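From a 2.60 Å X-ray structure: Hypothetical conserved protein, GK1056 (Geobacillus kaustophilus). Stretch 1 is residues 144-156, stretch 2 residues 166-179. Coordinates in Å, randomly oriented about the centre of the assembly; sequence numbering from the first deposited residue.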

ATOM      1  N   TYR D 144       2.029  -3.649 -19.718  1.00 32.42           N
ATOM      2  CA  TYR D 144       2.961  -4.731 -19.422  1.00 31.42           C
ATOM      3  C   TYR D 144       2.269  -6.050 -19.155  1.00 31.42           C
ATOM      4  O   TYR D 144       2.898  -7.112 -19.180  1.00 30.42           O
ATOM      5  CB  TYR D 144       3.841  -4.360 -18.232  1.00 34.99           C
ATOM      6  CG  TYR D 144       4.688  -3.143 -18.492  1.00 33.99           C
ATOM      7  CD1 TYR D 144       4.340  -1.897 -17.966  1.00 33.99           C
ATOM      8  CD2 TYR D 144       5.816  -3.224 -19.307  1.00 32.99           C
ATOM      9  CE1 TYR D 144       5.096  -0.762 -18.250  1.00 32.99           C
ATOM     10  CE2 TYR D 144       6.577  -2.095 -19.600  1.00 32.99           C
ATOM     11  CZ  TYR D 144       6.213  -0.869 -19.070  1.00 33.99           C
ATOM     12  OH  TYR D 144       6.966   0.243 -19.368  1.00 33.99           O
ATOM     13  N   GLN D 145       0.969  -5.985 -18.921  1.00 30.31           N
ATOM     14  CA  GLN D 145       0.202  -7.179 -18.633  1.00 31.31           C
ATOM     15  C   GLN D 145      -1.261  -6.789 -18.714  1.00 31.31           C
ATOM     16  O   GLN D 145      -1.612  -5.621 -18.528  1.00 31.31           O
ATOM     17  CB  GLN D 145       0.559  -7.678 -17.231  1.00 36.72           C
ATOM     18  CG  GLN D 145      -0.024  -9.012 -16.848  1.00 36.72           C
ATOM     19  CD  GLN D 145       0.591  -9.550 -15.568  1.00 38.72           C
ATOM     20  OE1 GLN D 145       1.806  -9.768 -15.496  1.00 38.72           O
ATOM     21  NE2 GLN D 145      -0.242  -9.768 -14.548  1.00 39.72           N
ATOM     22  N   ALA D 146      -2.117  -7.757 -19.013  1.00 38.39           N
ATOM     23  CA  ALA D 146      -3.536  -7.472 -19.116  1.00 38.39           C
ATOM     24  C   ALA D 146      -4.326  -8.585 -18.467  1.00 39.39           C
ATOM     25  O   ALA D 146      -3.771  -9.622 -18.093  1.00 39.39           O
ATOM     26  CB  ALA D 146      -3.940  -7.314 -20.583  1.00 23.70           C
ATOM     27  N   LEU D 147      -5.625  -8.352 -18.329  1.00 42.59           N
ATOM     28  CA  LEU D 147      -6.520  -9.323 -17.728  1.00 43.59           C
ATOM     29  C   LEU D 147      -7.676  -9.586 -18.674  1.00 43.59           C
ATOM     30  O   LEU D 147      -8.303  -8.652 -19.179  1.00 44.59           O
ATOM     31  CB  LEU D 147      -7.053  -8.791 -16.400  1.00 44.40           C
ATOM     32  CG  LEU D 147      -6.061  -8.668 -15.244  1.00 44.40           C
ATOM     33  CD1 LEU D 147      -6.672  -7.827 -14.143  1.00 43.40           C
ATOM     34  CD2 LEU D 147      -5.694 -10.055 -14.722  1.00 44.40           C
ATOM     35  N   LEU D 148      -7.939 -10.864 -18.928  1.00 39.24           N
ATOM     36  CA  LEU D 148      -9.039 -11.263 -19.795  1.00 40.24           C
ATOM     37  C   LEU D 148     -10.092 -11.869 -18.896  1.00 41.24           C
ATOM     38  O   LEU D 148      -9.790 -12.752 -18.089  1.00 41.24           O
ATOM     39  CB  LEU D 148      -8.583 -12.308 -20.813  1.00 41.59           C
ATOM     40  CG  LEU D 148      -9.682 -12.873 -21.721  1.00 41.59           C
ATOM     41  CD1 LEU D 148     -10.245 -11.768 -22.601  1.00 41.59           C
ATOM     42  CD2 LEU D 148      -9.109 -13.980 -22.576  1.00 42.59           C
ATOM     43  N   PHE D 149     -11.323 -11.396 -19.020  1.00 63.14           N
ATOM     44  CA  PHE D 149     -12.381 -11.926 -18.186  1.00 64.14           C
ATOM     45  C   PHE D 149     -13.312 -12.861 -18.937  1.00 65.14           C
ATOM     46  O   PHE D 149     -14.168 -12.432 -19.714  1.00 65.14           O
ATOM     47  CB  PHE D 149     -13.153 -10.783 -17.537  1.00 44.28           C
ATOM     48  CG  PHE D 149     -12.299  -9.917 -16.662  1.00 44.28           C
ATOM     49  CD1 PHE D 149     -11.508  -8.917 -17.214  1.00 45.28           C
ATOM     50  CD2 PHE D 149     -12.239 -10.139 -15.288  1.00 44.28           C
ATOM     51  CE1 PHE D 149     -10.668  -8.151 -16.414  1.00 44.28           C
ATOM     52  CE2 PHE D 149     -11.404  -9.381 -14.481  1.00 45.28           C
ATOM     53  CZ  PHE D 149     -10.615  -8.383 -15.045  1.00 45.28           C
ATOM     54  N   CYS D 150     -13.108 -14.153 -18.694  1.00 40.41           N
ATOM     55  CA  CYS D 150     -13.890 -15.214 -19.297  1.00 41.41           C
ATOM     56  C   CYS D 150     -13.600 -16.459 -18.472  1.00 42.41           C
ATOM     57  O   CYS D 150     -12.613 -16.502 -17.728  1.00 41.41           O
ATOM     58  CB  CYS D 150     -13.464 -15.451 -20.749  1.00 50.58           C
ATOM     59  SG  CYS D 150     -11.943 -16.407 -20.933  1.00 49.58           S
ATOM     60  N   ARG D 151     -14.455 -17.470 -18.610  1.00 41.96           N
ATOM     61  CA  ARG D 151     -14.293 -18.717 -17.874  1.00 42.96           C
ATOM     62  C   ARG D 151     -13.364 -19.673 -18.618  1.00 42.96           C
ATOM     63  O   ARG D 151     -13.101 -19.497 -19.808  1.00 42.96           O
ATOM     64  CB  ARG D 151     -15.662 -19.364 -17.639  1.00 55.41           C
ATOM     65  CG  ARG D 151     -16.575 -18.532 -16.751  1.00 56.41           C
ATOM     66  CD  ARG D 151     -17.997 -19.073 -16.714  1.00 58.41           C
ATOM     67  NE  ARG D 151     -18.866 -18.261 -15.867  1.00 59.41           N
ATOM     68  CZ  ARG D 151     -18.805 -18.238 -14.538  1.00 61.41           C
ATOM     69  NH1 ARG D 151     -17.916 -18.989 -13.897  1.00 59.41           N
ATOM     70  NH2 ARG D 151     -19.632 -17.456 -13.849  1.00 62.41           N
ATOM     71  N   ALA D 152     -12.867 -20.679 -17.908  1.00 56.78           N
ATOM     72  CA  ALA D 152     -11.950 -21.651 -18.493  1.00 57.78           C
ATOM     73  C   ALA D 152     -12.528 -22.361 -19.720  1.00 58.78           C
ATOM     74  O   ALA D 152     -11.786 -22.794 -20.605  1.00 58.78           O
ATOM     75  CB  ALA D 152     -11.533 -22.672 -17.434  1.00 33.35           C
ATOM     76  N   GLU D 153     -13.851 -22.473 -19.773  1.00 55.87           N
ATOM     77  CA  GLU D 153     -14.527 -23.126 -20.889  1.00 56.87           C
ATOM     78  C   GLU D 153     -14.468 -22.281 -22.158  1.00 56.87           C
ATOM     79  O   GLU D 153     -14.648 -22.800 -23.257  1.00 56.87           O
ATOM     80  CB  GLU D 153     -15.997 -23.389 -20.542  1.00 74.77           C
ATOM     81  CG  GLU D 153     -16.222 -24.217 -19.287  1.00 77.77           C
ATOM     82  CD  GLU D 153     -15.808 -23.492 -18.019  1.00 80.77           C
ATOM     83  OE1 GLU D 153     -16.373 -22.414 -17.740  1.00 82.77           O
ATOM     84  OE2 GLU D 153     -14.919 -23.999 -17.301  1.00 79.77           O
ATOM     85  N   GLU D 154     -14.204 -20.988 -22.008  1.00 44.96           N
ATOM     86  CA  GLU D 154     -14.168 -20.079 -23.149  1.00 43.96           C
ATOM     87  C   GLU D 154     -12.779 -19.653 -23.643  1.00 43.96           C
ATOM     88  O   GLU D 154     -12.663 -19.032 -24.706  1.00 43.96           O
ATOM     89  CB  GLU D 154     -14.972 -18.822 -22.810  1.00 67.09           C
ATOM     90  CG  GLU D 154     -16.319 -19.100 -22.168  1.00 68.09           C
ATOM     91  CD  GLU D 154     -16.957 -17.849 -21.578  1.00 68.09           C
ATOM     92  OE1 GLU D 154     -16.444 -17.330 -20.561  1.00 69.09           O
ATOM     93  OE2 GLU D 154     -17.973 -17.384 -22.137  1.00 69.09           O
ATOM     94  N   GLU D 155     -11.733 -19.984 -22.890  1.00 58.34           N
ATOM     95  CA  GLU D 155     -10.370 -19.575 -23.245  1.00 58.34           C
ATOM     96  C   GLU D 155      -9.703 -20.232 -24.460  1.00 58.34           C
ATOM     97  O   GLU D 155      -8.924 -19.579 -25.157  1.00 58.34           O
ATOM     98  CB  GLU D 155      -9.450 -19.726 -22.024  1.00 56.76           C
ATOM     99  CG  GLU D 155      -9.342 -21.144 -21.505  1.00 56.76           C
ATOM    100  CD  GLU D 155      -8.561 -21.238 -20.211  1.00 57.76           C
ATOM    101  OE1 GLU D 155      -8.926 -20.526 -19.249  1.00 58.76           O
ATOM    102  OE2 GLU D 155      -7.591 -22.025 -20.155  1.00 56.76           O
ATOM    103  N   GLU D 156      -9.998 -21.505 -24.715  1.00 57.61           N
ATOM    104  CA  GLU D 156      -9.403 -22.232 -25.846  1.00 57.61           C
ATOM    105  C   GLU D 156      -9.074 -21.368 -27.076  1.00 55.61           C
ATOM    106  O   GLU D 156      -7.921 -21.309 -27.509  1.00 55.61           O
ATOM    107  CB  GLU D 156     -10.312 -23.395 -26.265  1.00100.99           C
ATOM    108  CG  GLU D 156      -9.896 -24.089 -27.563  1.00100.99           C
ATOM    109  CD  GLU D 156      -8.574 -24.825 -27.447  1.00100.99           C
ATOM    110  OE1 GLU D 156      -7.581 -24.202 -27.021  1.00100.99           O
ATOM    111  OE2 GLU D 156      -8.526 -26.025 -27.791  1.00100.99           O
ATOM    112  N   ARG D 166       0.481 -15.510 -23.251  1.00 43.05           N
ATOM    113  CA  ARG D 166       0.351 -16.695 -22.417  1.00 42.05           C
ATOM    114  C   ARG D 166      -0.777 -16.418 -21.435  1.00 42.05           C
ATOM    115  O   ARG D 166      -0.703 -15.475 -20.649  1.00 43.05           O
ATOM    116  CB  ARG D 166       1.638 -16.977 -21.650  1.00 38.11           C
ATOM    117  CG  ARG D 166       1.493 -18.048 -20.569  1.00 37.11           C
ATOM    118  CD  ARG D 166       1.371 -19.468 -21.121  1.00 35.11           C
ATOM    119  NE  ARG D 166       2.479 -19.789 -22.015  1.00 36.11           N
ATOM    120  CZ  ARG D 166       2.412 -19.705 -23.342  1.00 35.11           C
ATOM    121  NH1 ARG D 166       1.281 -19.326 -23.924  1.00 32.11           N
ATOM    122  NH2 ARG D 166       3.486 -19.958 -24.080  1.00 35.11           N
ATOM    123  N   PHE D 167      -1.827 -17.224 -21.493  1.00 45.41           N
ATOM    124  CA  PHE D 167      -2.958 -17.044 -20.600  1.00 45.41           C
ATOM    125  C   PHE D 167      -2.816 -17.961 -19.386  1.00 45.41           C
ATOM    126  O   PHE D 167      -2.808 -19.185 -19.518  1.00 45.41           O
ATOM    127  CB  PHE D 167      -4.263 -17.327 -21.355  1.00 36.14           C
ATOM    128  CG  PHE D 167      -4.453 -16.462 -22.574  1.00 36.14           C
ATOM    129  CD1 PHE D 167      -3.767 -16.735 -23.751  1.00 33.14           C
ATOM    130  CD2 PHE D 167      -5.274 -15.335 -22.527  1.00 34.14           C
ATOM    131  CE1 PHE D 167      -3.891 -15.896 -24.858  1.00 34.14           C
ATOM    132  CE2 PHE D 167      -5.403 -14.490 -23.631  1.00 34.14           C
ATOM    133  CZ  PHE D 167      -4.712 -14.767 -24.794  1.00 35.14           C
ATOM    134  N   VAL D 168      -2.683 -17.356 -18.209  1.00 35.68           N
ATOM    135  CA  VAL D 168      -2.531 -18.097 -16.961  1.00 35.68           C
ATOM    136  C   VAL D 168      -3.696 -17.741 -16.046  1.00 36.68           C
ATOM    137  O   VAL D 168      -3.800 -16.608 -15.568  1.00 37.68           O
ATOM    138  CB  VAL D 168      -1.205 -17.731 -16.256  1.00 33.65           C
ATOM    139  CG1 VAL D 168      -1.015 -18.581 -15.003  1.00 33.65           C
ATOM    140  CG2 VAL D 168      -0.040 -17.919 -17.218  1.00 33.65           C
ATOM    141  N   ARG D 169      -4.567 -18.714 -15.798  1.00 37.96           N
ATOM    142  CA  ARG D 169      -5.748 -18.499 -14.976  1.00 38.96           C
ATOM    143  C   ARG D 169      -5.453 -18.427 -13.481  1.00 38.96           C
ATOM    144  O   ARG D 169      -4.627 -19.178 -12.956  1.00 38.96           O
ATOM    145  CB  ARG D 169      -6.775 -19.604 -15.272  1.00 44.08           C
ATOM    146  CG  ARG D 169      -8.144 -19.409 -14.624  1.00 44.08           C
ATOM    147  CD  ARG D 169      -9.205 -20.280 -15.300  1.00 43.08           C
ATOM    148  NE  ARG D 169      -9.485 -19.837 -16.666  1.00 42.08           N
ATOM    149  CZ  ARG D 169     -10.234 -18.783 -16.977  1.00 41.08           C
ATOM    150  NH1 ARG D 169     -10.792 -18.053 -16.023  1.00 40.08           N
ATOM    151  NH2 ARG D 169     -10.414 -18.448 -18.248  1.00 40.08           N
ATOM    152  N   TRP D 170      -6.137 -17.511 -12.800  1.00 42.76           N
ATOM    153  CA  TRP D 170      -5.971 -17.323 -11.361  1.00 42.76           C
ATOM    154  C   TRP D 170      -7.328 -17.170 -10.675  1.00 43.76           C
ATOM    155  O   TRP D 170      -7.407 -17.127  -9.447  1.00 43.76           O
ATOM    156  CB  TRP D 170      -5.128 -16.075 -11.075  1.00 35.20           C
ATOM    157  CG  TRP D 170      -5.720 -14.834 -11.658  1.00 34.20           C
ATOM    158  CD1 TRP D 170      -5.607 -14.402 -12.946  1.00 33.20           C
ATOM    159  CD2 TRP D 170      -6.579 -13.897 -10.990  1.00 33.20           C
ATOM    160  NE1 TRP D 170      -6.344 -13.252 -13.129  1.00 32.20           N
ATOM    161  CE2 TRP D 170      -6.948 -12.922 -11.951  1.00 33.20           C
ATOM    162  CE3 TRP D 170      -7.068 -13.785  -9.686  1.00 33.20           C
ATOM    163  CZ2 TRP D 170      -7.789 -11.846 -11.636  1.00 33.20           C
ATOM    164  CZ3 TRP D 170      -7.903 -12.715  -9.378  1.00 33.20           C
ATOM    165  CH2 TRP D 170      -8.253 -11.761 -10.351  1.00 33.20           C
ATOM    166  N   HIS D 171      -8.393 -17.067 -11.467  1.00 54.49           N
ATOM    167  CA  HIS D 171      -9.740 -16.919 -10.920  1.00 55.49           C
ATOM    168  C   HIS D 171     -10.744 -17.596 -11.855  1.00 56.49           C
ATOM    169  O   HIS D 171     -10.419 -17.892 -13.004  1.00 56.49           O
ATOM    170  CB  HIS D 171     -10.067 -15.426 -10.747  1.00 47.88           C
ATOM    171  CG  HIS D 171     -11.361 -15.155 -10.034  1.00 49.88           C
ATOM    172  ND1 HIS D 171     -12.571 -15.072 -10.689  1.00 51.88           N
ATOM    173  CD2 HIS D 171     -11.628 -14.943  -8.723  1.00 50.88           C
ATOM    174  CE1 HIS D 171     -13.528 -14.816  -9.815  1.00 51.88           C
ATOM    175  NE2 HIS D 171     -12.981 -14.733  -8.613  1.00 51.88           N
ATOM    176  N   ASP D 172     -11.950 -17.859 -11.361  1.00 53.85           N
ATOM    177  CA  ASP D 172     -12.985 -18.496 -12.171  1.00 52.85           C
ATOM    178  C   ASP D 172     -13.353 -17.683 -13.392  1.00 52.85           C
ATOM    179  O   ASP D 172     -13.665 -18.240 -14.441  1.00 52.85           O
ATOM    180  CB  ASP D 172     -14.257 -18.719 -11.357  1.00 68.21           C
ATOM    181  CG  ASP D 172     -14.182 -19.960 -10.504  1.00 69.21           C
ATOM    182  OD1 ASP D 172     -15.115 -20.208  -9.719  1.00 71.21           O
ATOM    183  OD2 ASP D 172     -13.178 -20.689 -10.629  1.00 70.21           O
ATOM    184  N   VAL D 173     -13.323 -16.364 -13.264  1.00 45.33           N
ATOM    185  CA  VAL D 173     -13.704 -15.523 -14.387  1.00 44.33           C
ATOM    186  C   VAL D 173     -12.643 -14.552 -14.886  1.00 44.33           C
ATOM    187  O   VAL D 173     -12.966 -13.576 -15.567  1.00 44.33           O
ATOM    188  CB  VAL D 173     -14.984 -14.719 -14.054  1.00 36.84           C
ATOM    189  CG1 VAL D 173     -16.139 -15.671 -13.770  1.00 36.84           C
ATOM    190  CG2 VAL D 173     -14.739 -13.822 -12.859  1.00 35.84           C
ATOM    191  N   SER D 174     -11.381 -14.815 -14.565  1.00 49.96           N
ATOM    192  CA  SER D 174     -10.307 -13.933 -15.009  1.00 48.96           C
ATOM    193  C   SER D 174      -8.978 -14.665 -15.134  1.00 47.96           C
ATOM    194  O   SER D 174      -8.611 -15.468 -14.275  1.00 47.96           O
ATOM    195  CB  SER D 174     -10.150 -12.762 -14.034  1.00 48.84           C
ATOM    196  OG  SER D 174      -9.211 -11.814 -14.511  1.00 48.84           O
ATOM    197  N   THR D 175      -8.252 -14.376 -16.208  1.00 37.48           N
ATOM    198  CA  THR D 175      -6.957 -15.002 -16.438  1.00 37.48           C
ATOM    199  C   THR D 175      -5.945 -13.930 -16.843  1.00 36.48           C
ATOM    200  O   THR D 175      -6.308 -12.948 -17.492  1.00 36.48           O
ATOM    201  CB  THR D 175      -7.051 -16.061 -17.550  1.00 36.42           C
ATOM    202  OG1 THR D 175      -5.777 -16.696 -17.713  1.00 36.42           O
ATOM    203  CG2 THR D 175      -7.468 -15.415 -18.868  1.00 34.42           C
ATOM    204  N   ASP D 176      -4.684 -14.117 -16.458  1.00 38.36           N
ATOM    205  CA  ASP D 176      -3.632 -13.154 -16.790  1.00 38.36           C
ATOM    206  C   ASP D 176      -3.167 -13.291 -18.221  1.00 38.36           C
ATOM    207  O   ASP D 176      -3.132 -14.387 -18.774  1.00 38.36           O
ATOM    208  CB  ASP D 176      -2.402 -13.326 -15.894  1.00 43.31           C
ATOM    209  CG  ASP D 176      -2.656 -12.922 -14.470  1.00 44.31           C
ATOM    210  OD1 ASP D 176      -3.211 -11.824 -14.250  1.00 47.31           O
ATOM    211  OD2 ASP D 176      -2.287 -13.702 -13.569  1.00 46.31           O
ATOM    212  N   VAL D 177      -2.785 -12.166 -18.806  1.00 35.82           N
ATOM    213  CA  VAL D 177      -2.292 -12.145 -20.171  1.00 35.82           C
ATOM    214  C   VAL D 177      -0.853 -11.620 -20.158  1.00 35.82           C
ATOM    215  O   VAL D 177      -0.621 -10.425 -19.974  1.00 35.82           O
ATOM    216  CB  VAL D 177      -3.172 -11.233 -21.061  1.00 29.81           C
ATOM    217  CG1 VAL D 177      -2.664 -11.250 -22.498  1.00 29.81           C
ATOM    218  CG2 VAL D 177      -4.614 -11.688 -20.998  1.00 29.81           C
ATOM    219  N   LEU D 178       0.112 -12.519 -20.328  1.00 45.12           N
ATOM    220  CA  LEU D 178       1.517 -12.117 -20.343  1.00 45.12           C
ATOM    221  C   LEU D 178       2.085 -12.445 -21.714  1.00 45.12           C
ATOM    222  O   LEU D 178       1.470 -13.172 -22.492  1.00 45.12           O
ATOM    223  CB  LEU D 178       2.336 -12.873 -19.279  1.00 33.05           C
ATOM    224  CG  LEU D 178       1.692 -13.623 -18.105  1.00 34.05           C
ATOM    225  CD1 LEU D 178       2.803 -14.199 -17.232  1.00 33.05           C
ATOM    226  CD2 LEU D 178       0.798 -12.707 -17.286  1.00 33.05           C
ATOM    227  N   PRO D 179       3.265 -11.905 -22.037  1.00 40.08           N
ATOM    228  CA  PRO D 179       3.826 -12.221 -23.350  1.00 40.08           C
ATOM    229  C   PRO D 179       4.427 -13.616 -23.279  1.00 40.08           C
ATOM    230  O   PRO D 179       5.020 -13.990 -22.268  1.00 40.08           O
ATOM    231  CB  PRO D 179       4.888 -11.149 -23.529  1.00 33.80           C
ATOM    232  CG  PRO D 179       5.407 -10.979 -22.131  1.00 33.80           C
ATOM    233  CD  PRO D 179       4.129 -10.961 -21.306  1.00 33.80           C
TER
HETATM  234  O   HOH W   1     -13.117 -21.122 -14.929  1.00 42.54           O
HETATM  235  O   HOH W   2      -6.162 -19.059 -19.222  1.00 31.38           O
HETATM  236  O   HOH W   3      -7.682 -22.325 -17.243  1.00 47.42           O

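The strongest polar contact between the two stretches centres on the guanidinium of Arg169, whose side chain reaches across from its strand to the loop that follows strand 145-148. Its NE atom forms a salt bridge with Glu155 OE1 at 2.7 Å, and Arg169 NH2 donates to the same Glu155 OE1, also at 2.7 Å, so that one carboxylate oxygen is held in a forked arrangement. A second fork is made to the main chain: Arg169 NH1 and Arg169 NH2 lie 2.9 and 3.0 Å from Cys150 O, and both donate to it. Both acceptors lie near the guanidinium plane, where the N-H bonds point, while the backbone between Arg151 and Ala152 passes over one face of the group. Within its own stretch, Arg169 NH1 also donates to His171 O at 3.0 Å, which helps to fix the planar group in place.

Water extends this polar cluster. Water 1 accepts from Ala152 N and donates to Asp172 O, both at 3.0 Å, bridging the two loops. Water 2 joins Glu155 OE1, through a weak bond of 3.1 Å, to Thr175 OG1, 2.8 Å away.

The backbones of strands 145-148 and 174-179 run antiparallel, with an angle of 149° between their directions. Ala146 pairs with Val177 through two hydrogen bonds, Ala146 N to Val177 O at 3.2 Å and Val177 N to Ala146 O at 2.8 Å. Leu148 and Thr175 repeat the pattern, with Leu148 N to Thr175 O at 3.0 Å and Thr175 N to Leu148 O at 2.9 Å. Between them, Leu147 and Asp176 form the non-hydrogen-bonded pair. Beyond the ladder the chains remain close: Phe149 CA approaches Val173 O at 3.2 Å and Arg151 CA approaches Asp172 O at 3.5 Å, both as CA-H...O contacts.

The alternation of the strands sorts the side chains. Ala146, Leu148, Thr175 and Val177 share one face of the sheet, where Ala146 CB meets Val177 CB at 4.0 Å and Leu148 CB lies 4.0 Å from Val177 CG2. Leu148 CD2 extends this apolar patch to Phe167 CE2, 3.9 Å away. On the other face, Leu147 CD2 packs 4.1 Å from Trp170 CZ2 and comes within 3.1 Å of Asp176 OD1. Nearby, Ser174 OG sits over one face of the Phe149 ring, 3.3 Å from Phe149 CE2. At the exposed margin, Val173 CG1 covers one face of the Arg151 guanidinium, 3.8 Å from Arg151 NH1. Together these contacts bury 848 Å², summed over both stretches.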